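Local coordinates for uncharacterized HDOD domain protein (Geobacter sulfurreducens, PDB 3HC1) that is of unknown function but binds two iron ions and belongs to the HDOD family, related to metal-dependent HD phosphohydrolases, at residues A[120-125]-A[151-156]. Residues are numbered along the deposited sequence; the frame is centred on the assembly and turned at random.
With FE (Fe (III) ion), chain C; FE (Fe (III) ion), chain B.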
loop_
_atom_site.group_PDB
_atom_site.type_symbol
_atom_site.label_atom_id
_atom_site.label_comp_id
_atom_site.label_asym_id
_atom_site.label_seq_id
_atom_site.Cartn_x
_atom_site.Cartn_y
_atom_site.Cartn_z
ATOM N N TRP A 120 -5.590 -3.977 6.638
ATOM C CA TRP A 120 -4.766 -2.880 7.082
ATOM C C TRP A 120 -3.305 -3.271 7.356
ATOM O O TRP A 120 -2.371 -2.637 6.849
ATOM C CB TRP A 120 -5.400 -2.212 8.318
ATOM C CG TRP A 120 -4.516 -1.182 8.969
ATOM C CD1 TRP A 120 -3.905 -1.266 10.184
ATOM C CD2 TRP A 120 -4.202 0.117 8.445
ATOM N NE1 TRP A 120 -3.214 -0.098 10.444
ATOM C CE2 TRP A 120 -3.368 0.755 9.378
ATOM C CE3 TRP A 120 -4.506 0.773 7.251
ATOM C CZ2 TRP A 120 -2.844 2.041 9.161
ATOM C CZ3 TRP A 120 -4.000 2.027 7.029
ATOM C CH2 TRP A 120 -3.181 2.670 8.009
ATOM N N ALA A 121 -3.112 -4.306 8.156
ATOM C CA ALA A 121 -1.775 -4.748 8.528
ATOM C C ALA A 121 -0.946 -5.083 7.279
ATOM O O ALA A 121 0.215 -4.683 7.145
ATOM C CB ALA A 121 -1.837 -5.992 9.537
ATOM N N HIS A 122 -1.554 -5.811 6.352
ATOM C CA HIS A 122 -0.883 -6.164 5.097
ATOM C C HIS A 122 -0.521 -4.910 4.256
ATOM O O HIS A 122 0.578 -4.809 3.686
ATOM C CB HIS A 122 -1.801 -7.075 4.262
ATOM C CG HIS A 122 -1.324 -7.275 2.855
ATOM N ND1 HIS A 122 -0.150 -7.928 2.559
ATOM C CD2 HIS A 122 -1.832 -6.852 1.672
ATOM C CE1 HIS A 122 0.010 -7.961 1.245
ATOM N NE2 HIS A 122 -0.988 -7.299 0.682
ATOM N N SER A 123 -1.464 -3.968 4.190
ATOM C CA SER A 123 -1.281 -2.737 3.420
ATOM C C SER A 123 -0.207 -1.852 4.027
ATOM O O SER A 123 0.688 -1.339 3.289
ATOM C CB SER A 123 -2.608 -1.977 3.271
ATOM O OG SER A 123 -3.550 -2.745 2.497
ATOM N N LEU A 124 -0.262 -1.669 5.354
ATOM C CA LEU A 124 0.788 -0.939 6.078
ATOM C C LEU A 124 2.159 -1.602 5.927
ATOM O O LEU A 124 3.159 -0.903 5.756
ATOM C CB LEU A 124 0.451 -0.803 7.565
ATOM C CG LEU A 124 1.358 0.108 8.418
ATOM C CD1 LEU A 124 1.474 1.535 7.797
ATOM C CD2 LEU A 124 0.770 0.169 9.842
ATOM N N GLY A 125 2.204 -2.931 5.967
ATOM C CA GLY A 125 3.462 -3.676 5.794
ATOM C C GLY A 125 4.057 -3.442 4.415
ATOM O O GLY A 125 5.220 -3.106 4.290
ATOM N N LEU A 151 -1.913 1.919 -0.765
ATOM C CA LEU A 151 -3.147 1.900 -1.523
ATOM C C LEU A 151 -3.272 0.694 -2.454
ATOM O O LEU A 151 -4.276 0.573 -3.166
ATOM C CB LEU A 151 -3.280 3.164 -2.397
ATOM C CG LEU A 151 -3.416 4.470 -1.583
ATOM C CD1 LEU A 151 -3.309 5.657 -2.510
ATOM C CD2 LEU A 151 -4.781 4.414 -0.879
ATOM N N HIS A 152 -2.240 -0.153 -2.520
ATOM C CA HIS A 152 -2.180 -1.199 -3.567
ATOM C C HIS A 152 -3.396 -2.160 -3.644
ATOM O O HIS A 152 -3.861 -2.527 -4.718
ATOM C CB HIS A 152 -0.852 -1.959 -3.565
ATOM C CG HIS A 152 -0.796 -3.096 -2.571
ATOM N ND1 HIS A 152 -0.666 -2.876 -1.221
ATOM C CD2 HIS A 152 -0.849 -4.443 -2.727
ATOM C CE1 HIS A 152 -0.695 -4.030 -0.580
ATOM N NE2 HIS A 152 -0.777 -4.997 -1.469
ATOM N N ASP A 153 -3.876 -2.552 -2.465
ATOM C CA ASP A 153 -5.007 -3.410 -2.304
ATOM C C ASP A 153 -6.306 -2.691 -1.961
ATOM O O ASP A 153 -7.243 -3.310 -1.412
ATOM C CB ASP A 153 -4.676 -4.461 -1.237
ATOM C CG ASP A 153 -3.924 -5.655 -1.828
ATOM O OD1 ASP A 153 -3.939 -5.788 -3.075
ATOM O OD2 ASP A 153 -3.307 -6.423 -1.059
ATOM N N VAL A 154 -6.401 -1.401 -2.305
ATOM C CA VAL A 154 -7.637 -0.653 -2.009
ATOM C C VAL A 154 -8.868 -1.323 -2.675
ATOM O O VAL A 154 -9.967 -1.254 -2.167
ATOM C CB VAL A 154 -7.490 0.846 -2.395
ATOM C CG1 VAL A 154 -7.436 1.020 -3.935
ATOM C CG2 VAL A 154 -8.568 1.636 -1.823
ATOM N N GLY A 155 -8.661 -2.041 -3.776
ATOM C CA GLY A 155 -9.730 -2.831 -4.381
ATOM C C GLY A 155 -10.297 -3.967 -3.545
ATOM O O GLY A 155 -11.488 -4.262 -3.679
ATOM N N GLU A 156 -9.454 -4.620 -2.746
ATOM C CA GLU A 156 -9.894 -5.689 -1.813
ATOM C C GLU A 156 -10.668 -5.068 -0.682
ATOM O O GLU A 156 -11.609 -5.670 -0.181
ATOM C CB GLU A 156 -8.733 -6.484 -1.187
ATOM C CG GLU A 156 -7.899 -7.286 -2.087
ATOM C CD GLU A 156 -8.578 -8.563 -2.571
ATOM O OE1 GLU A 156 -9.696 -8.466 -3.083
ATOM O OE2 GLU A 156 -7.975 -9.645 -2.440
HETATM FE FE FE C . -1.397 -7.244 -1.493
HETATM FE FE FE B . -3.194 -7.434 -4.272
HETATM O O HOH W 1 -4.142 -1.563 0.216
HETATM O O HOH W 2 -1.481 -7.449 -3.469
#
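H122 meets H152 and D153 through a shared iron of chain C. H122 NE2, H152 NE2 and D153 OD2 bind this iron at 2.1 to 2.3 Å. D153 OD1 binds the second iron, of chain B, at 2.2 Å, and a water also joins the two metals. D153 thus bridges the irons, one oxygen to each, which fixes the rotation of its carboxylate. The carboxylate lies nearly coplanar with the H122 ring, 26° apart, with OD2 at the ring edge. The H122 and H152 rings are oblique, their planes at 62°. D153 CB packs over the centre of one H152 face, 3.9 Å above its plane. H122 CG is anti to the backbone N (chi1 169°), which sends the ring out from helix 116-136. H122, H152, D153 and D238 form the H...HD...D signature of HD domains. E249 is the remaining protein ligand of the first iron; E249, H193, H217 and H218 serve the second.

Second-shell bonds fix the rings. H122 ND1 is hydrogen-bonded to L246 O, and H152 ND1 to G149 O.

A second water joins the S123 hydroxyl to the backbone N of D153. It donates to S123 OG at 2.6 Å and accepts from D153 N at 2.9 Å. S123 OG also bonds to L119.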